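Local coordinates for nicotinate-nucleotide diphosphorylase (Carboxylating) (PDB 5HUO), which catalyses the conversion of quinolinate and 5-phosphoribosyl 1-diphosphate into nicotinate ribonucleotide, carbon dioxide and diphosphate, a step of NAD(+) biosynthesis, at residues 137-142 / 175-180; 236-241 / 263-268; 165-168 / 173-176. All coordinates share one frame; numbering follows the deposited sequence.

How the contacts relate
Two of the three contacts form one cluster and the third lies far from it. Contacts 1 and 3 both use helix 171-180, with centres about 8 Å apart, and share Lys-175 and Tyr-176. A hydrogen bond between His-138 NE2 and Glu-174 OE2 (2.7 Å) ties the apolar helix packing of contact 1 to the carboxylate-to-loop hydrogen bonds of contact 3. There Lys-165 NZ binds a sulfate at the end of the strands where the loops of an alpha/beta barrel carry the active site, consistent with an anion pocket. Contact 2, its centre about 32 Å from that of contact 1 and about 30 Å from that of contact 3, has two other sulfates on Arg-267, at the start of strand 267-271.

Contact 1: 137-142 / 175-180; sequences QHLSGI and KYAVRV
With chi1 at -72°, Ile-142 sets CG2 anti to its own backbone N and sends this methyl, rather than the longer CG1 branch, across to helix 171-180; Val-178, with chi1 at 170°, holds CG1 anti to N and leaves CG2 beside N, where it faces the isoleucine. The two branches meet with Ile-142 CG2 3.8 Å from Val-178 CG2, the side chains crossing at a slant. The same isoleucine methyl also rests on Ala-177, whose CB lies 3.6 Å from Ile-142 CG2. Ala-177 is the centre of the interface: its CB is directed toward the long helix 122-153 and touches both Leu-139 and Ile-142. On the leucine side it meets backbone as well as side chain, with Ala-177 CB 3.4 Å from Leu-139 O and 4.2 Å from Leu-139 CD2. Such a small residue lets the backbones come near, the CA atoms of Leu-139 and Ala-177 being 5.4 Å apart. The axes of the two short helical segments approach to 8.3 Å and cross at -45°.

The touching residues are all buried, and further packing partners widen the patch: Leu-139 also packs on Phe-173, Ile-142 on Ala-299 and Val-178 on Thr-146. Polar groups are handled at the margins, where Tyr-176 OH bonds to Asp-105 and Lys-175 NZ pairs with Asp-162. The contact thus packs the long helix 122-153 against helix 171-180, the first helix after strand 159-161 of the barrel domain. No hydrogen bond or salt bridge crosses between 137-142 and 175-180, which implies that the helices are matched here by the shape of methyl groups and by dispersion, while directional bonding is left to the flanking residues.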
loop_
_atom_site.group_PDB
_atom_site.type_symbol
_atom_site.label_atom_id
_atom_site.label_comp_id
_atom_site.label_asym_id
_atom_site.label_seq_id
_atom_site.Cartn_x
_atom_site.Cartn_y
_atom_site.Cartn_z
ATOM N N GLN A 137 -10.386 -16.415 -18.763
ATOM C CA GLN A 137 -10.127 -17.838 -19.016
ATOM C C GLN A 137 -10.197 -18.607 -17.736
ATOM O O GLN A 137 -10.788 -19.673 -17.670
ATOM C CB GLN A 137 -8.800 -18.040 -19.686
ATOM C CG GLN A 137 -8.873 -17.715 -21.167
ATOM C CD GLN A 137 -7.579 -17.890 -21.870
ATOM O OE1 GLN A 137 -6.537 -18.125 -21.226
ATOM N NE2 GLN A 137 -7.579 -17.697 -23.171
ATOM N N HIS A 138 -9.607 -18.055 -16.709
ATOM C CA HIS A 138 -9.485 -18.768 -15.403
ATOM C C HIS A 138 -10.871 -18.943 -14.747
ATOM O O HIS A 138 -11.233 -20.047 -14.303
ATOM C CB HIS A 138 -8.549 -17.975 -14.475
ATOM C CG HIS A 138 -8.368 -18.557 -13.118
ATOM N ND1 HIS A 138 -7.602 -19.667 -12.885
ATOM C CD2 HIS A 138 -8.828 -18.174 -11.898
ATOM C CE1 HIS A 138 -7.599 -19.959 -11.588
ATOM N NE2 HIS A 138 -8.344 -19.068 -10.963
ATOM N N LEU A 139 -11.629 -17.849 -14.720
ATOM C CA LEU A 139 -12.896 -17.861 -14.071
ATOM C C LEU A 139 -13.893 -18.714 -14.892
ATOM O O LEU A 139 -14.732 -19.435 -14.319
ATOM C CB LEU A 139 -13.407 -16.439 -13.842
ATOM C CG LEU A 139 -12.508 -15.606 -12.947
ATOM C CD1 LEU A 139 -13.106 -14.239 -12.726
ATOM C CD2 LEU A 139 -12.313 -16.209 -11.601
ATOM N N SER A 140 -13.860 -18.596 -16.210
ATOM C CA SER A 140 -14.782 -19.382 -17.034
ATOM C C SER A 140 -14.491 -20.889 -16.924
ATOM O O SER A 140 -15.346 -21.735 -16.972
ATOM C CB SER A 140 -14.718 -18.907 -18.488
ATOM O OG SER A 140 -15.272 -17.585 -18.612
ATOM N N GLY A 141 -13.228 -21.181 -16.740
ATOM C CA GLY A 141 -12.751 -22.559 -16.492
ATOM C C GLY A 141 -13.332 -23.158 -15.248
ATOM O O GLY A 141 -13.829 -24.287 -15.267
ATOM N N ILE A 142 -13.351 -22.360 -14.186
ATOM C CA ILE A 142 -13.933 -22.795 -12.912
ATOM C C ILE A 142 -15.437 -22.956 -13.026
ATOM O O ILE A 142 -16.019 -23.939 -12.539
ATOM C CB ILE A 142 -13.569 -21.819 -11.785
ATOM C CG1 ILE A 142 -12.085 -21.987 -11.450
ATOM C CG2 ILE A 142 -14.407 -22.062 -10.539
ATOM C CD1 ILE A 142 -11.539 -20.885 -10.551
ATOM N N LYS A 175 -14.585 -17.958 -5.892
ATOM C CA LYS A 175 -15.867 -18.239 -5.224
ATOM C C LYS A 175 -16.975 -17.799 -6.152
ATOM O O LYS A 175 -18.026 -18.433 -6.227
ATOM C CB LYS A 175 -15.951 -17.529 -3.882
ATOM C CG LYS A 175 -14.958 -18.105 -2.866
ATOM C CD LYS A 175 -15.587 -19.176 -1.975
ATOM C CE LYS A 175 -14.524 -19.893 -1.160
ATOM N NZ LYS A 175 -15.101 -20.868 -0.199
ATOM N N TYR A 176 -16.772 -16.656 -6.802
ATOM C CA TYR A 176 -17.795 -16.076 -7.650
ATOM C C TYR A 176 -18.044 -17.051 -8.814
ATOM O O TYR A 176 -19.200 -17.348 -9.135
ATOM C CB TYR A 176 -17.374 -14.670 -8.150
ATOM C CG TYR A 176 -18.211 -14.124 -9.289
ATOM C CD1 TYR A 176 -19.526 -13.701 -9.085
ATOM C CD2 TYR A 176 -17.701 -14.090 -10.598
ATOM C CE1 TYR A 176 -20.309 -13.246 -10.143
ATOM C CE2 TYR A 176 -18.468 -13.583 -11.635
ATOM C CZ TYR A 176 -19.791 -13.190 -11.394
ATOM O OH TYR A 176 -20.569 -12.775 -12.426
ATOM N N ALA A 177 -16.971 -17.484 -9.462
ATOM C CA ALA A 177 -17.058 -18.390 -10.602
ATOM C C ALA A 177 -17.791 -19.689 -10.292
ATOM O O ALA A 177 -18.561 -20.195 -11.113
ATOM C CB ALA A 177 -15.670 -18.753 -11.082
ATOM N N VAL A 178 -17.545 -20.227 -9.123
ATOM C CA VAL A 178 -18.320 -21.356 -8.656
ATOM C C VAL A 178 -19.850 -21.042 -8.593
ATOM O O VAL A 178 -20.664 -21.867 -8.956
ATOM C CB VAL A 178 -17.845 -21.812 -7.268
ATOM C CG1 VAL A 178 -18.809 -22.846 -6.664
ATOM C CG2 VAL A 178 -16.435 -22.368 -7.358
ATOM N N ARG A 179 -20.245 -19.888 -8.082
ATOM C CA ARG A 179 -21.683 -19.547 -8.025
ATOM C C ARG A 179 -22.221 -19.453 -9.421
ATOM O O ARG A 179 -23.270 -19.965 -9.735
ATOM C CB ARG A 179 -21.949 -18.222 -7.350
ATOM C CG ARG A 179 -21.655 -18.267 -5.884
ATOM C CD ARG A 179 -22.809 -18.907 -5.107
ATOM N NE ARG A 179 -23.927 -17.990 -4.863
ATOM C CZ ARG A 179 -25.132 -18.389 -4.469
ATOM N NH1 ARG A 179 -25.394 -19.657 -4.236
ATOM N NH2 ARG A 179 -26.114 -17.510 -4.329
ATOM N N VAL A 180 -21.440 -18.850 -10.297
ATOM C CA VAL A 180 -21.829 -18.680 -11.695
ATOM C C VAL A 180 -22.097 -20.028 -12.349
ATOM O O VAL A 180 -22.973 -20.173 -13.141
ATOM C CB VAL A 180 -20.752 -17.856 -12.457
ATOM C CG1 VAL A 180 -21.083 -17.777 -13.947
ATOM C CG2 VAL A 180 -20.632 -16.457 -11.880
#

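Contact 2: 236-241 / 263-268; sequences EAAAAG and AGRSRI. With SO4 (sulfate ion), chain H; SO4 (sulfate ion), chain G.
Ala-238 and Arg-265 meet methyl to face, the CB of Ala-238 standing 4.1 Å above the plane of the guanidinium and over its centre. The close-packed part is at Ser-266, whose OG comes within 4.0 Å of Ala-238 CA while bonding to Val-242 O, so the buried hydroxyl is satisfied by the chain just beyond the helix. Ile-245 and Ile-262 also pack on Ala-238.

The outer side is looser. Bends at chi2 and chi3 fold the Arg-265 chain back over the helix, where its NH2 lies 3.8 Å from Ala-239 N without a hydrogen bond; Glu-235 offers only a long, weak ion pair. Gly-241, with positive phi, ends the helix in a Schellman motif. Away from this contact, in the strand, Arg-267 presents the edge of its guanidinium to two sulfates: NE gives a hydrogen bond to O4 of the chain H ion (2.6 Å), and NH2 one to O3 of the chain G ion (3.0 Å). Asp-288 takes NH1, and Arg-215 of the second subunit also binds sulfate. The end of helix 231-240, just before strand 244-248, packs on the turn that leads from helix 252-262 into strand 267-271, within the beta-alpha-beta succession typical of parallel alpha/beta barrels.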
loop_
_atom_site.group_PDB
_atom_site.type_symbol
_atom_site.label_atom_id
_atom_site.label_comp_id
_atom_site.label_asym_id
_atom_site.label_seq_id
_atom_site.Cartn_x
_atom_site.Cartn_y
_atom_site.Cartn_z
ATOM N N GLU A 236 -22.796 -38.611 18.139
ATOM C CA GLU A 236 -22.341 -37.706 19.202
ATOM C C GLU A 236 -22.620 -36.248 18.801
ATOM O O GLU A 236 -23.275 -35.483 19.527
ATOM C CB GLU A 236 -20.838 -37.937 19.464
ATOM C CG GLU A 236 -20.355 -37.647 20.876
ATOM C CD GLU A 236 -18.859 -37.913 21.064
ATOM O OE1 GLU A 236 -18.274 -38.746 20.326
ATOM O OE2 GLU A 236 -18.253 -37.287 21.957
ATOM N N ALA A 237 -22.149 -35.918 17.602
ATOM C CA ALA A 237 -22.271 -34.582 17.004
ATOM C C ALA A 237 -23.708 -34.162 16.794
ATOM O O ALA A 237 -24.068 -33.065 17.157
ATOM C CB ALA A 237 -21.548 -34.534 15.689
ATOM N N ALA A 238 -24.530 -35.019 16.211
ATOM C CA ALA A 238 -25.975 -34.688 16.013
ATOM C C ALA A 238 -26.681 -34.402 17.335
ATOM O O ALA A 238 -27.467 -33.458 17.459
ATOM C CB ALA A 238 -26.708 -35.799 15.293
ATOM N N ALA A 239 -26.370 -35.226 18.329
ATOM C CA ALA A 239 -26.893 -35.058 19.711
ATOM C C ALA A 239 -26.496 -33.712 20.320
ATOM O O ALA A 239 -27.296 -33.052 20.965
ATOM C CB ALA A 239 -26.401 -36.181 20.611
ATOM N N ALA A 240 -25.249 -33.323 20.073
ATOM C CA ALA A 240 -24.697 -32.030 20.539
ATOM C C ALA A 240 -25.351 -30.777 19.876
ATOM O O ALA A 240 -25.178 -29.665 20.351
ATOM C CB ALA A 240 -23.187 -31.992 20.353
ATOM N N GLY A 241 -26.083 -30.975 18.784
ATOM C CA GLY A 241 -26.867 -29.908 18.135
ATOM C C GLY A 241 -26.098 -29.031 17.164
ATOM O O GLY A 241 -26.465 -27.876 16.964
ATOM N N ALA A 263 -31.117 -38.138 11.519
ATOM C CA ALA A 263 -32.568 -37.798 11.521
ATOM C C ALA A 263 -32.854 -36.302 11.425
ATOM O O ALA A 263 -33.740 -35.772 12.092
ATOM C CB ALA A 263 -33.242 -38.368 12.761
ATOM N N GLY A 264 -32.074 -35.616 10.605
ATOM C CA GLY A 264 -32.314 -34.184 10.314
ATOM C C GLY A 264 -31.971 -33.237 11.444
ATOM O O GLY A 264 -32.343 -32.079 11.416
ATOM N N ARG A 265 -31.230 -33.729 12.426
ATOM C CA ARG A 265 -30.798 -32.888 13.553
ATOM C C ARG A 265 -29.677 -31.913 13.182
ATOM O O ARG A 265 -29.473 -30.887 13.843
ATOM C CB ARG A 265 -30.392 -33.756 14.753
ATOM C CG ARG A 265 -31.614 -34.211 15.559
ATOM C CD ARG A 265 -31.605 -35.707 15.767
ATOM N NE ARG A 265 -30.727 -36.140 16.840
ATOM C CZ ARG A 265 -30.143 -37.336 16.910
ATOM N NH1 ARG A 265 -30.314 -38.255 15.979
ATOM N NH2 ARG A 265 -29.345 -37.615 17.928
ATOM N N SER A 266 -28.980 -32.253 12.112
ATOM C CA SER A 266 -27.998 -31.374 11.479
ATOM C C SER A 266 -28.042 -31.479 9.970
ATOM O O SER A 266 -28.572 -32.431 9.412
ATOM C CB SER A 266 -26.586 -31.734 11.935
ATOM O OG SER A 266 -26.588 -31.852 13.325
ATOM N N ARG A 267 -27.415 -30.501 9.327
ATOM C CA ARG A 267 -27.174 -30.541 7.875
ATOM C C ARG A 267 -26.012 -31.468 7.589
ATOM O O ARG A 267 -25.134 -31.637 8.422
ATOM C CB ARG A 267 -26.801 -29.192 7.322
ATOM C CG ARG A 267 -27.854 -28.146 7.440
ATOM C CD ARG A 267 -28.919 -28.439 6.417
ATOM N NE ARG A 267 -29.969 -27.462 6.501
ATOM C CZ ARG A 267 -31.160 -27.559 5.925
ATOM N NH1 ARG A 267 -31.481 -28.592 5.193
ATOM N NH2 ARG A 267 -32.048 -26.575 6.070
ATOM N N ILE A 268 -26.064 -32.121 6.441
ATOM C CA ILE A 268 -25.085 -33.162 6.145
ATOM C C ILE A 268 -24.346 -32.815 4.894
ATOM O O ILE A 268 -24.955 -32.569 3.843
ATOM C CB ILE A 268 -25.689 -34.568 6.021
ATOM C CG1 ILE A 268 -26.538 -34.920 7.256
ATOM C CG2 ILE A 268 -24.588 -35.615 5.835
ATOM C CD1 ILE A 268 -27.446 -36.149 7.051
HETATM S S SO4 H . -30.439 -24.268 8.044
HETATM O O1 SO4 H . -30.153 -24.019 6.606
HETATM O O2 SO4 H . -31.881 -24.059 8.405
HETATM O O3 SO4 H . -29.501 -23.435 8.845
HETATM O O4 SO4 H . -30.142 -25.678 8.338
HETATM S S SO4 G . -35.312 -26.503 4.218
HETATM O O1 SO4 G . -35.969 -27.094 3.033
HETATM O O2 SO4 G . -36.312 -25.841 5.095
HETATM O O3 SO4 G . -34.617 -27.595 4.945
HETATM O O4 SO4 G . -34.340 -25.483 3.767
#

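Contact 3: 165-168 / 173-176; sequences KTTP and FEKY. With SO4 (sulfate ion), chain I.
Thr-166 and Thr-167 lie in an extended, irregular backbone that passes beside a turn of helix 171-180, the CA atoms of Thr-166 and Glu-174 being 7.2 Å apart. This is a beta-to-alpha loop of the barrel domain, following strand 159-161 and folding back on the helix it leads into. Glu-174 grips it with both carboxylate oxygens. Extended beyond CG (chi2 -175°), its side chain reaches the loop and meets Thr-167 at about a right angle. Thr-167 N donates to Glu-174 OE1 over 2.8 Å in a nearly straight bond (171°), arriving on the syn side but 30° out of the carboxylate plane. Thr-167 OG1 donates to the syn lone pair of Glu-174 OE2. These two bonds, with His-138 NE2 on OE2, restrict rotation of the carboxylate.

Thr-166 slants across the same carboxylate, its CB 3.2 Å from Glu-174 OE1, whereas its hydroxyl turns to Arg-171 NE. Leu-170 and Phe-135 of the third subunit pack on Thr-167 and Pro-168, placing the loop at a subunit interface. The extended Lys-165 side chain leads to a sulfate also bound by Gly-293 N and His-297 NE2, consistent with a pocket suited to anions; Lys-165 NZ is hydrogen-bonded to sulfate O3 at 2.9 Å.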
loop_
_atom_site.group_PDB
_atom_site.type_symbol
_atom_site.label_atom_id
_atom_site.label_comp_id
_atom_site.label_asym_id
_atom_site.label_seq_id
_atom_site.Cartn_x
_atom_site.Cartn_y
_atom_site.Cartn_z
ATOM N N LYS A 165 -9.550 -24.283 -0.694
ATOM C CA LYS A 165 -8.387 -24.732 -1.490
ATOM C C LYS A 165 -8.388 -23.941 -2.768
ATOM O O LYS A 165 -8.741 -24.442 -3.853
ATOM C CB LYS A 165 -8.476 -26.201 -1.740
ATOM C CG LYS A 165 -8.505 -26.961 -0.432
ATOM C CD LYS A 165 -8.352 -28.427 -0.670
ATOM C CE LYS A 165 -8.572 -29.174 0.620
ATOM N NZ LYS A 165 -8.190 -30.625 0.451
ATOM N N THR A 166 -8.048 -22.671 -2.599
ATOM C CA THR A 166 -8.172 -21.657 -3.647
ATOM C C THR A 166 -6.818 -21.052 -3.982
ATOM O O THR A 166 -5.842 -21.231 -3.302
ATOM C CB THR A 166 -9.079 -20.524 -3.209
ATOM O OG1 THR A 166 -8.645 -20.010 -1.938
ATOM C CG2 THR A 166 -10.513 -21.015 -3.095
ATOM N N THR A 167 -6.777 -20.380 -5.099
ATOM C CA THR A 167 -5.515 -19.806 -5.580
ATOM C C THR A 167 -5.250 -18.588 -4.735
ATOM O O THR A 167 -6.132 -17.767 -4.623
ATOM C CB THR A 167 -5.632 -19.348 -7.054
ATOM O OG1 THR A 167 -6.088 -20.443 -7.853
ATOM C CG2 THR A 167 -4.292 -18.925 -7.545
ATOM N N PRO A 168 -4.079 -18.486 -4.107
ATOM C CA PRO A 168 -3.878 -17.412 -3.159
ATOM C C PRO A 168 -4.177 -16.059 -3.748
ATOM O O PRO A 168 -3.861 -15.788 -4.899
ATOM C CB PRO A 168 -2.398 -17.504 -2.830
ATOM C CG PRO A 168 -2.106 -18.922 -2.975
ATOM C CD PRO A 168 -2.977 -19.430 -4.088
ATOM N N PHE A 173 -12.718 -14.251 -6.384
ATOM C CA PHE A 173 -13.021 -14.356 -7.823
ATOM C C PHE A 173 -13.413 -15.800 -8.102
ATOM O O PHE A 173 -14.334 -16.078 -8.862
ATOM C CB PHE A 173 -11.816 -13.995 -8.724
ATOM C CG PHE A 173 -11.388 -12.552 -8.675
ATOM C CD1 PHE A 173 -10.588 -12.086 -7.687
ATOM C CD2 PHE A 173 -11.726 -11.683 -9.656
ATOM C CE1 PHE A 173 -10.198 -10.751 -7.639
ATOM C CE2 PHE A 173 -11.361 -10.353 -9.597
ATOM C CZ PHE A 173 -10.600 -9.879 -8.581
ATOM N N GLU A 174 -12.705 -16.711 -7.495
ATOM C CA GLU A 174 -12.964 -18.138 -7.673
ATOM C C GLU A 174 -14.289 -18.519 -7.043
ATOM O O GLU A 174 -15.064 -19.245 -7.605
ATOM C CB GLU A 174 -11.807 -18.961 -7.127
ATOM C CG GLU A 174 -10.523 -18.660 -7.901
ATOM C CD GLU A 174 -9.345 -19.524 -7.506
ATOM O OE1 GLU A 174 -9.312 -20.084 -6.363
ATOM O OE2 GLU A 174 -8.420 -19.660 -8.337
ATOM N N LYS A 175 -14.585 -17.958 -5.892
ATOM C CA LYS A 175 -15.867 -18.239 -5.224
ATOM C C LYS A 175 -16.975 -17.799 -6.152
ATOM O O LYS A 175 -18.026 -18.433 -6.227
ATOM C CB LYS A 175 -15.951 -17.529 -3.882
ATOM C CG LYS A 175 -14.958 -18.105 -2.866
ATOM C CD LYS A 175 -15.587 -19.176 -1.975
ATOM C CE LYS A 175 -14.524 -19.893 -1.160
ATOM N NZ LYS A 175 -15.101 -20.868 -0.199
ATOM N N TYR A 176 -16.772 -16.656 -6.802
ATOM C CA TYR A 176 -17.795 -16.076 -7.650
ATOM C C TYR A 176 -18.044 -17.051 -8.814
ATOM O O TYR A 176 -19.200 -17.348 -9.135
ATOM C CB TYR A 176 -17.374 -14.670 -8.150
ATOM C CG TYR A 176 -18.211 -14.124 -9.289
ATOM C CD1 TYR A 176 -19.526 -13.701 -9.085
ATOM C CD2 TYR A 176 -17.701 -14.090 -10.598
ATOM C CE1 TYR A 176 -20.309 -13.246 -10.143
ATOM C CE2 TYR A 176 -18.468 -13.583 -11.635
ATOM C CZ TYR A 176 -19.791 -13.190 -11.394
ATOM O OH TYR A 176 -20.569 -12.775 -12.426
HETATM S S SO4 I . -10.356 -32.209 -2.392
HETATM O O1 SO4 I . -10.777 -33.466 -3.024
HETATM O O2 SO4 I . -11.547 -31.383 -2.201
HETATM O O3 SO4 I . -9.904 -32.490 -1.042
HETATM O O4 SO4 I . -9.290 -31.503 -3.140
#